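Local coordinates for protein beta-agarase B (Zobellia galactanivorans, PDB 4ATF) that cleaves the beta-1,4 linkages between beta-D-galactose and 3,6-anhydro-alpha-L-galactose in agarose, attacking the chain at random and retaining the anomeric configuration, at residues G67-K72 against N260-T265; T123-V128 against I141-G146; A115-M120 against N292-D297; A87-G92 against P281-L286. The protein carries 1 engineered substitution. All blocks are in the same frame, centred on the assembly; numbering follows the deposited sequence.

Interaction 1: residues G67-K72 against N260-T265; sequences GLTEWK and NTEDQT. With GAL (beta-D-galactopyranose), chain E.
Trp71 meets the end of strand 255-262 with its ring edge. Its NE1 lies 3.0 Å from Thr261 O, the N-H...O angle is 170°, and the oxygen sits in the ring plane. Further round that edge, Trp71 CZ2 comes 3.7 Å from Glu262 OE2, with the carboxylate plane turned 52° from the indole. Thr69 works in two directions: its CG2 methyl lies against one face of the Trp71 ring, while OG1 accepts a bent bond from Asp263 N at 2.8 Å. Asp263 answers from the other segment. Its CG is anti to the backbone N (chi1 173°), which brings OD1 to 2.8 Å from Leu68 N; that bond is almost straight but arrives from above the carboxylate plane. Ser268 also bonds OD1, and Thr280 bonds OD2. Gly67 CA passes 3.5 Å from Asp263 O in a CA-H...O contact. Glu262 is extended beyond CG and turns to the glycan, OE1 accepting from galactose O4 at 2.6 Å. Trp71 also meets the ring of substrate-binding Tyr59 and bonds the carbonyl next to Glu262; it and its neighbours thus form a second shell to Glu262 and Tyr59, and probably help position them.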
# COMPACT_ATOMS: atom_id res chain seq x y z
N GLY A 67 11.00 5.82 9.45
CA GLY A 67 10.67 5.83 10.91
C GLY A 67 11.51 4.83 11.64
O GLY A 67 12.74 4.77 11.43
N LEU A 68 10.85 4.05 12.52
CA LEU A 68 11.53 2.96 13.24
C LEU A 68 11.57 1.66 12.42
O LEU A 68 12.03 0.63 12.91
CB LEU A 68 10.79 2.67 14.54
CG LEU A 68 10.80 3.78 15.59
CD1 LEU A 68 9.86 3.44 16.80
CD2 LEU A 68 12.24 4.02 16.00
N THR A 69 11.08 1.68 11.18
CA THR A 69 11.03 0.43 10.35
C THR A 69 12.43 -0.13 10.03
O THR A 69 13.34 0.64 9.63
CB THR A 69 10.32 0.63 9.01
OG1 THR A 69 9.05 1.28 9.22
CG2 THR A 69 10.11 -0.71 8.34
N GLU A 70 12.63 -1.45 10.22
CA GLU A 70 13.85 -2.06 9.64
C GLU A 70 13.38 -3.34 8.94
O GLU A 70 13.13 -4.36 9.62
CB GLU A 70 14.91 -2.31 10.73
CG GLU A 70 16.13 -3.08 10.10
CD GLU A 70 17.24 -3.33 11.13
OE1 GLU A 70 18.04 -2.38 11.37
OE2 GLU A 70 17.33 -4.47 11.68
N TRP A 71 13.13 -3.26 7.63
CA TRP A 71 12.58 -4.42 6.95
C TRP A 71 13.55 -5.60 6.99
O TRP A 71 14.77 -5.42 6.91
CB TRP A 71 12.25 -4.11 5.49
CG TRP A 71 11.01 -3.20 5.37
CD1 TRP A 71 9.79 -3.33 6.03
CD2 TRP A 71 10.88 -2.08 4.51
NE1 TRP A 71 8.91 -2.34 5.62
CE2 TRP A 71 9.57 -1.54 4.71
CE3 TRP A 71 11.75 -1.46 3.59
CZ2 TRP A 71 9.10 -0.40 3.98
CZ3 TRP A 71 11.27 -0.32 2.87
CH2 TRP A 71 9.97 0.19 3.09
N LYS A 72 12.98 -6.81 7.01
CA LYS A 72 13.76 -8.09 7.02
C LYS A 72 13.11 -9.10 6.10
O LYS A 72 11.85 -9.22 6.05
CB LYS A 72 13.79 -8.64 8.46
CG LYS A 72 14.71 -7.84 9.41
CD LYS A 72 16.24 -8.06 9.05
CE LYS A 72 17.09 -7.32 10.05
NZ LYS A 72 18.56 -7.41 9.79
N ASN A 260 3.63 -4.39 2.44
CA ASN A 260 4.47 -4.29 3.60
C ASN A 260 3.70 -3.79 4.78
O ASN A 260 2.49 -3.54 4.70
CB ASN A 260 5.77 -3.44 3.33
CG ASN A 260 5.51 -1.91 3.26
OD1 ASN A 260 4.60 -1.39 3.86
ND2 ASN A 260 6.37 -1.19 2.53
N THR A 261 4.41 -3.69 5.92
CA THR A 261 3.96 -2.86 7.04
C THR A 261 5.07 -1.87 7.29
O THR A 261 6.22 -2.13 6.86
CB THR A 261 3.57 -3.68 8.32
OG1 THR A 261 4.73 -4.32 8.88
CG2 THR A 261 2.52 -4.78 7.95
N GLU A 262 4.75 -0.76 8.00
CA GLU A 262 5.73 0.35 8.21
C GLU A 262 5.44 1.07 9.50
O GLU A 262 4.26 1.30 9.84
CB GLU A 262 5.69 1.47 7.11
CG GLU A 262 6.21 1.08 5.76
CD GLU A 262 6.08 2.21 4.67
OE1 GLU A 262 5.65 3.33 4.97
OE2 GLU A 262 6.33 1.93 3.48
N ASP A 263 6.48 1.46 10.21
CA ASP A 263 6.33 2.53 11.19
C ASP A 263 6.74 3.84 10.47
O ASP A 263 7.85 3.92 9.97
CB ASP A 263 7.28 2.29 12.38
CG ASP A 263 7.27 3.45 13.34
OD1 ASP A 263 8.12 4.39 13.16
OD2 ASP A 263 6.45 3.40 14.31
N GLN A 264 5.89 4.86 10.44
CA GLN A 264 6.27 6.10 9.78
C GLN A 264 6.69 7.21 10.81
O GLN A 264 6.17 7.27 11.92
CB GLN A 264 5.10 6.54 8.92
CG GLN A 264 4.99 5.56 7.79
CD GLN A 264 3.62 5.39 7.20
OE1 GLN A 264 3.41 4.59 6.23
NE2 GLN A 264 2.68 6.15 7.68
N THR A 265 7.65 8.06 10.40
CA THR A 265 8.16 9.14 11.28
C THR A 265 7.06 10.10 11.80
O THR A 265 7.06 10.52 12.96
CB THR A 265 9.29 9.97 10.60
OG1 THR A 265 10.30 9.07 10.17
CG2 THR A 265 9.93 10.97 11.64
C1 GAL E . 3.03 6.13 0.88
C2 GAL E . 4.42 6.73 1.03
C3 GAL E . 5.60 5.78 0.80
C4 GAL E . 5.38 4.58 1.74
C5 GAL E . 3.94 4.02 1.53
C6 GAL E . 3.65 2.74 2.34
O2 GAL E . 4.47 7.71 0.04
O3 GAL E . 6.76 6.55 1.15
O4 GAL E . 5.50 5.05 3.05
O5 GAL E . 2.88 4.98 1.70
O6 GAL E . 2.33 2.36 1.95

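Interaction 2: residues T123-V128 against I141-G146; sequences TLASDV and ILDAYG. Engineered in segment 141-146: Asp143 (natural residue Glu). With GAL (beta-D-galactopyranose), chain E.
Asp127 and Asp143 reach each other through different first torsions: CG of Asp127 is anti to its carbonyl carbon (chi1 -63°), whereas CG of Asp143 is anti to its backbone N (chi1 167°). Their carboxylates then lie side by side, pointing the same way, with planes 46° apart. Asp127 OD1 and Asp143 OD1 approach to 3.1 Å as two acceptors, not as a hydrogen bond. Asp143 is an engineered residue (Glu in nature), and its OD2 bonds His165. On the same face, Ala125 CB packs 3.5 Å from Tyr145 CE2, and Thr123 O meets the Tyr145 ring at its edge; the phenol OH lies beside the Gln264 side chain, probably as a hydrogen bond. On the face of Val128 and Leu142 the packing is apolar, Val128 CB being 4.1 Å from Leu142 CB.

Backbone bonds join the antiparallel strands at Ser126-Ala144 and Val128-Leu142. At the Val128 end the carbonyl O of that residue accepts twice, from Leu142 N at 2.9 Å and from Ile141 N at 2.7 Å, which defines a classic beta bulge. Near the other end a water takes over: it donates to Leu124 O and Ala144 O, and accepts from Ser126 OG and Gly146 N. Ser126 OG is bonded by Met120 N as well. The bulge resets the alternation along strand 137-145, consistent with residues five apart, Glu138 and Asp143, facing the same cleft. These are the positions assigned by similarity to nucleophile and proton donor, and such a strand is characteristic of the bulged EXDXXE catalytic motif of many GH16 jelly-roll enzymes.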
# COMPACT_ATOMS: atom_id res chain seq x y z
N THR A 123 -0.74 0.02 15.53
CA THR A 123 -0.54 1.42 15.12
C THR A 123 0.36 1.45 13.92
O THR A 123 0.45 2.50 13.26
CB THR A 123 0.13 2.30 16.26
OG1 THR A 123 1.26 1.59 16.81
CG2 THR A 123 -0.90 2.55 17.40
N LEU A 124 0.95 0.31 13.58
CA LEU A 124 1.77 0.26 12.35
C LEU A 124 0.88 0.31 11.12
O LEU A 124 -0.28 -0.10 11.20
CB LEU A 124 2.50 -1.08 12.27
CG LEU A 124 3.60 -1.28 13.34
CD1 LEU A 124 4.17 -2.71 13.06
CD2 LEU A 124 4.66 -0.24 13.32
N ALA A 125 1.41 0.83 10.00
CA ALA A 125 0.67 0.83 8.72
C ALA A 125 0.59 -0.54 8.09
O ALA A 125 1.57 -1.29 8.16
CB ALA A 125 1.31 1.86 7.68
N SER A 126 -0.57 -0.87 7.50
CA SER A 126 -0.79 -2.06 6.64
C SER A 126 -0.90 -1.56 5.21
O SER A 126 -1.80 -0.77 4.93
CB SER A 126 -2.11 -2.72 7.03
OG SER A 126 -2.08 -3.17 8.38
N ASP A 127 0.03 -1.92 4.32
CA ASP A 127 0.16 -1.25 3.01
C ASP A 127 0.13 -2.23 1.84
O ASP A 127 0.84 -3.27 1.86
CB ASP A 127 1.53 -0.55 2.94
CG ASP A 127 1.68 0.54 3.98
OD1 ASP A 127 0.71 1.30 4.14
OD2 ASP A 127 2.77 0.63 4.65
N VAL A 128 -0.59 -1.85 0.77
CA VAL A 128 -0.45 -2.45 -0.55
C VAL A 128 -0.35 -1.24 -1.48
O VAL A 128 -1.27 -0.41 -1.54
CB VAL A 128 -1.72 -3.27 -0.95
CG1 VAL A 128 -1.62 -3.82 -2.39
CG2 VAL A 128 -1.93 -4.43 0.05
N ILE A 141 -2.90 1.43 -2.74
CA ILE A 141 -4.16 0.73 -2.96
C ILE A 141 -4.80 0.59 -1.56
O ILE A 141 -6.03 0.89 -1.32
CB ILE A 141 -3.91 -0.61 -3.68
CG1 ILE A 141 -3.34 -0.34 -5.08
CG2 ILE A 141 -5.20 -1.50 -3.75
CD1 ILE A 141 -2.66 -1.58 -5.69
N LEU A 142 -3.95 0.26 -0.59
CA LEU A 142 -4.43 0.17 0.82
C LEU A 142 -3.35 0.87 1.68
O LEU A 142 -2.14 0.56 1.54
CB LEU A 142 -4.51 -1.28 1.29
CG LEU A 142 -4.78 -1.57 2.80
CD1 LEU A 142 -6.10 -0.93 3.29
CD2 LEU A 142 -4.81 -3.15 3.07
N ASP A 143 -3.74 1.77 2.55
CA ASP A 143 -2.78 2.35 3.49
C ASP A 143 -3.63 2.66 4.73
O ASP A 143 -4.51 3.56 4.72
CB ASP A 143 -2.10 3.62 2.89
CG ASP A 143 -1.31 4.46 3.97
OD1 ASP A 143 -0.64 3.97 4.88
OD2 ASP A 143 -1.31 5.67 3.89
N ALA A 144 -3.48 1.84 5.77
CA ALA A 144 -4.40 1.92 6.94
C ALA A 144 -3.67 1.63 8.22
O ALA A 144 -2.79 0.77 8.24
CB ALA A 144 -5.62 0.88 6.76
N TYR A 145 -4.08 2.31 9.29
CA TYR A 145 -3.52 2.19 10.65
C TYR A 145 -4.67 1.60 11.46
O TYR A 145 -5.55 2.33 11.93
CB TYR A 145 -3.09 3.60 11.18
CG TYR A 145 -2.17 4.29 10.19
CD1 TYR A 145 -2.70 5.05 9.13
CD2 TYR A 145 -0.76 4.11 10.22
CE1 TYR A 145 -1.88 5.66 8.18
CE2 TYR A 145 0.08 4.77 9.23
CZ TYR A 145 -0.50 5.52 8.23
OH TYR A 145 0.25 6.15 7.23
N GLY A 146 -4.71 0.28 11.62
CA GLY A 146 -5.94 -0.35 12.12
C GLY A 146 -6.26 -0.43 13.62
O GLY A 146 -7.38 -0.84 13.96
C1 GAL E . 3.03 6.13 0.88
C2 GAL E . 4.42 6.73 1.03
C3 GAL E . 5.60 5.78 0.80
C4 GAL E . 5.38 4.58 1.74
C5 GAL E . 3.94 4.02 1.53
C6 GAL E . 3.65 2.74 2.34
O2 GAL E . 4.47 7.71 0.04
O3 GAL E . 6.76 6.55 1.15
O4 GAL E . 5.50 5.05 3.05
O5 GAL E . 2.88 4.98 1.70
O6 GAL E . 2.33 2.36 1.95
O HOH W 1 -2.55 -1.25 10.34

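Interaction 3: residues A115-M120 against N292-D297. With NA (sodium ion), chain I.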
# COMPACT_ATOMS: atom_id res chain seq x y z
N ALA A 115 -6.57 -6.25 -3.80
CA ALA A 115 -6.11 -7.16 -2.76
C ALA A 115 -7.22 -7.44 -1.79
O ALA A 115 -7.90 -6.50 -1.39
CB ALA A 115 -4.99 -6.51 -1.99
N ARG A 116 -7.42 -8.71 -1.41
CA ARG A 116 -8.30 -9.02 -0.32
C ARG A 116 -7.41 -9.18 0.95
O ARG A 116 -6.55 -10.09 1.04
CB ARG A 116 -9.13 -10.29 -0.63
CG ARG A 116 -10.04 -10.76 0.56
CD ARG A 116 -10.95 -11.93 0.19
NE ARG A 116 -12.07 -12.04 1.20
CZ ARG A 116 -12.06 -12.86 2.24
NH1 ARG A 116 -11.03 -13.68 2.44
NH2 ARG A 116 -13.10 -12.88 3.08
N ALA A 117 -7.57 -8.27 1.92
CA ALA A 117 -6.60 -8.18 3.01
C ALA A 117 -7.28 -7.82 4.30
O ALA A 117 -8.41 -7.24 4.33
CB ALA A 117 -5.47 -7.06 2.67
N LYS A 118 -6.59 -8.08 5.40
CA LYS A 118 -7.10 -7.77 6.74
C LYS A 118 -6.12 -6.84 7.47
O LYS A 118 -5.04 -7.25 7.92
CB LYS A 118 -7.35 -9.07 7.53
CG LYS A 118 -8.00 -8.89 8.89
CD LYS A 118 -8.22 -10.30 9.52
CE LYS A 118 -8.31 -10.15 10.99
NZ LYS A 118 -9.74 -10.12 11.15
N VAL A 119 -6.53 -5.58 7.59
CA VAL A 119 -5.70 -4.51 8.22
C VAL A 119 -5.35 -4.98 9.65
O VAL A 119 -6.24 -5.55 10.36
CB VAL A 119 -6.53 -3.17 8.26
CG1 VAL A 119 -5.80 -2.04 9.06
CG2 VAL A 119 -6.82 -2.72 6.79
N MET A 120 -4.10 -4.77 10.09
CA MET A 120 -3.71 -5.14 11.46
C MET A 120 -4.39 -4.35 12.58
O MET A 120 -4.64 -3.14 12.43
CB MET A 120 -2.21 -4.88 11.65
CG MET A 120 -1.34 -5.68 10.71
SD MET A 120 0.44 -5.52 11.13
CE MET A 120 0.69 -3.75 10.73
N ASN A 292 -0.20 -7.85 15.41
CA ASN A 292 0.83 -7.30 14.55
C ASN A 292 1.19 -8.18 13.35
O ASN A 292 2.29 -8.10 12.84
CB ASN A 292 2.08 -7.02 15.40
CG ASN A 292 1.77 -6.00 16.48
OD1 ASN A 292 1.74 -4.82 16.19
ND2 ASN A 292 1.48 -6.46 17.69
N THR A 293 0.22 -8.94 12.86
CA THR A 293 0.36 -9.73 11.67
C THR A 293 -0.64 -9.23 10.60
O THR A 293 -1.84 -9.20 10.83
CB THR A 293 0.14 -11.26 11.98
OG1 THR A 293 1.09 -11.67 12.96
CG2 THR A 293 0.33 -12.12 10.73
N PHE A 294 -0.11 -8.85 9.44
CA PHE A 294 -0.89 -8.34 8.31
C PHE A 294 -1.08 -9.54 7.38
O PHE A 294 -0.09 -10.25 7.07
CB PHE A 294 -0.08 -7.21 7.65
CG PHE A 294 -0.75 -6.60 6.43
CD1 PHE A 294 -2.17 -6.47 6.37
CD2 PHE A 294 0.01 -6.18 5.36
CE1 PHE A 294 -2.80 -5.91 5.21
CE2 PHE A 294 -0.58 -5.59 4.22
CZ PHE A 294 -2.00 -5.45 4.14
N GLY A 295 -2.33 -9.83 7.00
CA GLY A 295 -2.64 -11.03 6.18
C GLY A 295 -3.25 -10.58 4.87
O GLY A 295 -4.12 -9.67 4.86
N VAL A 296 -2.78 -11.17 3.78
CA VAL A 296 -3.32 -10.89 2.45
C VAL A 296 -3.78 -12.23 1.89
O VAL A 296 -2.97 -13.12 1.71
CB VAL A 296 -2.28 -10.20 1.49
CG1 VAL A 296 -2.83 -10.07 0.06
CG2 VAL A 296 -1.93 -8.83 2.03
N ASP A 297 -5.08 -12.39 1.67
CA ASP A 297 -5.62 -13.64 1.12
C ASP A 297 -5.24 -13.76 -0.38
O ASP A 297 -4.82 -14.83 -0.84
CB ASP A 297 -7.16 -13.65 1.31
CG ASP A 297 -7.83 -14.96 0.88
OD1 ASP A 297 -7.12 -15.95 0.62
OD2 ASP A 297 -9.08 -15.00 0.78
NA NA I . -5.29 -17.08 -0.38
O HOH W 2 -4.34 -9.01 9.89
O HOH W 3 -7.04 -18.36 -1.41
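The Phe294 ring is met at its edge by the carbonyl of Lys118, which lies in the ring plane with O 3.4 Å from CD1. Ala117 CB and Met120 approach the same side chain obliquely, Met120 CG standing 3.6 Å from Phe294 CB. The second flat group is the Arg116 guanidinium, whose edge is turned to Asp297, with the carboxylate plane 72° away from its own. NH1 bonds Asp297 OD2 at 2.9 Å in a salt bridge; the nitrogen comes to the anti side of that oxygen, 27° out of the carboxylate plane.

Asp297 serves two cations. With CG anti to the backbone N (chi1 -175°), OD2 goes to Arg116 while OD1 binds the sodium ion at 2.4 Å. Its carbonyl O also binds the metal, and Asn37, Glu39, Gly81 and a water complete the site, at a point where strand 293-306 continues onward.

The backbones pair antiparallel, with Lys118 N to Gly295 O at 3.0 Å and Asp297 N to Arg116 O at 2.8 Å. Beyond Lys118 direct bonding gives way to a water that donates to both Lys118 O and Thr293 O. The contact pairs two neighbouring antiparallel strands in one layer of the GH16 jelly roll; from it Phe294 turns to Ile259 and Leu142, and Ala117 to Leu142, on strands 255-262 and 137-145.

Interaction 4: residues A87-G92 against P281-L286; sequences ATRKPG and PTDNEL
Strand residue Arg89 passes helix residue Asp283 with their CA atoms 7.4 Å apart, too wide for backbone pairing, which leaves the contact to side chains. The helix, 283-286, opens with a capping box: Glu285 N bonds Thr282 OG1 at 3.1 Å, and Thr282 N returns the bond to the anti lone pair of Glu285 OE1. Glu151 bonds Thr282 OG1 from outside, tying this turn to another loop.

Arg89 runs across Asp283 at about a right angle. Its CG is anti to the backbone N (chi1 -161°), and bends at chi2 and chi3 carry the guanidinium to the start of the helix. NH1 forms a salt bridge with Asp283 OD1 at 3.0 Å. The 2.5 Å between Arg89 CD and Asp283 OD1 is implausibly short, however, so the fine placing of the Arg89 chain and the Asp283 carboxylate is doubtful. NH1 also donates to Pro281 O at 3.2 Å, from 37° above the carbonyl plane. Leu286 CD1 lies over one guanidinium face, toward its rim, 3.7 Å from NH1. Leu286 CD2 and Ala87 CB, 4.3 Å apart, make a loose apolar contact. Asp94 O takes a bond from NH2, and a water bridges the two segments, accepting from Arg89 NH2 and donating to Pro281 O at 2.6 Å.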
# COMPACT_ATOMS: atom_id res chain seq x y z
N ALA A 87 5.64 -8.18 12.99
CA ALA A 87 6.60 -7.19 13.51
C ALA A 87 7.25 -7.62 14.87
O ALA A 87 6.52 -8.04 15.77
CB ALA A 87 5.85 -5.84 13.71
N THR A 88 8.56 -7.48 15.04
CA THR A 88 9.20 -7.77 16.35
C THR A 88 10.23 -6.67 16.63
O THR A 88 10.86 -6.16 15.67
CB THR A 88 9.89 -9.15 16.37
OG1 THR A 88 10.81 -9.24 15.26
CG2 THR A 88 8.81 -10.27 16.29
N ARG A 89 10.39 -6.29 17.90
CA ARG A 89 11.46 -5.33 18.28
C ARG A 89 12.85 -5.85 17.90
O ARG A 89 13.21 -7.03 18.13
CB ARG A 89 11.42 -5.06 19.80
CG ARG A 89 12.17 -3.78 20.21
CD ARG A 89 11.12 -2.96 21.01
NE ARG A 89 10.77 -1.91 20.18
CZ ARG A 89 9.69 -1.12 20.22
NH1 ARG A 89 8.63 -1.18 21.07
NH2 ARG A 89 9.72 -0.21 19.28
N LYS A 90 13.64 -4.99 17.26
CA LYS A 90 15.02 -5.34 16.97
C LYS A 90 15.78 -5.45 18.28
O LYS A 90 15.69 -4.55 19.13
CB LYS A 90 15.67 -4.30 16.04
CG LYS A 90 17.15 -4.56 15.71
CD LYS A 90 17.67 -3.52 14.71
CE LYS A 90 19.19 -3.70 14.45
NZ LYS A 90 19.68 -2.68 13.47
N PRO A 91 16.51 -6.56 18.50
CA PRO A 91 17.17 -6.65 19.83
C PRO A 91 18.12 -5.46 20.07
O PRO A 91 18.87 -5.08 19.15
CB PRO A 91 17.96 -7.97 19.74
CG PRO A 91 17.17 -8.80 18.69
CD PRO A 91 16.69 -7.77 17.67
N GLY A 92 18.07 -4.86 21.27
CA GLY A 92 18.96 -3.73 21.65
C GLY A 92 18.61 -2.37 21.03
O GLY A 92 19.44 -1.45 21.05
N PRO A 281 3.96 0.93 18.25
CA PRO A 281 3.73 -0.16 19.22
C PRO A 281 4.68 -0.09 20.42
O PRO A 281 5.86 0.24 20.28
CB PRO A 281 4.04 -1.43 18.41
CG PRO A 281 3.88 -1.04 16.97
CD PRO A 281 4.31 0.42 16.91
N THR A 282 4.16 -0.33 21.60
CA THR A 282 5.01 -0.52 22.79
C THR A 282 5.45 -2.00 22.81
O THR A 282 4.91 -2.82 22.04
CB THR A 282 4.20 -0.25 24.09
OG1 THR A 282 3.12 -1.19 24.14
CG2 THR A 282 3.61 1.21 24.12
N ASP A 283 6.40 -2.35 23.69
CA ASP A 283 6.84 -3.74 23.85
C ASP A 283 5.68 -4.60 24.31
O ASP A 283 5.52 -5.68 23.80
CB ASP A 283 8.06 -3.87 24.77
CG ASP A 283 9.32 -3.46 24.07
OD1 ASP A 283 9.39 -3.46 22.81
OD2 ASP A 283 10.28 -3.14 24.76
N ASN A 284 4.85 -4.08 25.21
CA ASN A 284 3.65 -4.80 25.63
C ASN A 284 2.71 -5.15 24.44
O ASN A 284 2.19 -6.27 24.33
CB ASN A 284 2.89 -3.97 26.72
CG ASN A 284 1.77 -4.77 27.41
OD1 ASN A 284 1.92 -5.94 27.75
ND2 ASN A 284 0.63 -4.12 27.59
N GLU A 285 2.49 -4.18 23.54
CA GLU A 285 1.63 -4.39 22.38
C GLU A 285 2.24 -5.35 21.37
O GLU A 285 1.49 -6.13 20.74
CB GLU A 285 1.30 -3.06 21.68
CG GLU A 285 0.26 -2.17 22.55
CD GLU A 285 0.08 -0.80 21.95
OE1 GLU A 285 1.10 -0.21 21.47
OE2 GLU A 285 -1.05 -0.30 21.94
N LEU A 286 3.57 -5.31 21.22
CA LEU A 286 4.24 -6.25 20.30
C LEU A 286 4.21 -7.71 20.81
O LEU A 286 4.43 -8.63 20.03
CB LEU A 286 5.71 -5.86 20.04
CG LEU A 286 5.90 -4.56 19.22
CD1 LEU A 286 7.45 -4.14 19.15
CD2 LEU A 286 5.30 -4.67 17.83
O HOH W 4 7.65 1.58 18.90

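How the interactions relate
Interaction 2 is wholly buried, nearest the centre of the chain; interactions 1 and 3 are mostly buried, and the centre of interaction 4, which is partly exposed, lies about 22 Å from that of the chain. Backbone strand pairing dominates interactions 2 and 3, while side chains carry interactions 1 and 4. Interactions 1 and 2 hold the neighbouring strands 255-262 and 125-132 respectively, joined at Glu262 O and Ala125 N, and both touch the galactose. Interaction 3 packs against interaction 1, where Phe294 and Met120 reach Thr261. Interaction 4 attaches to the rim, where Lys90 forms a salt bridge to Glu70. Carboxylates thus serve sugar in the cleft, sodium at the metal site and arginine at the periphery.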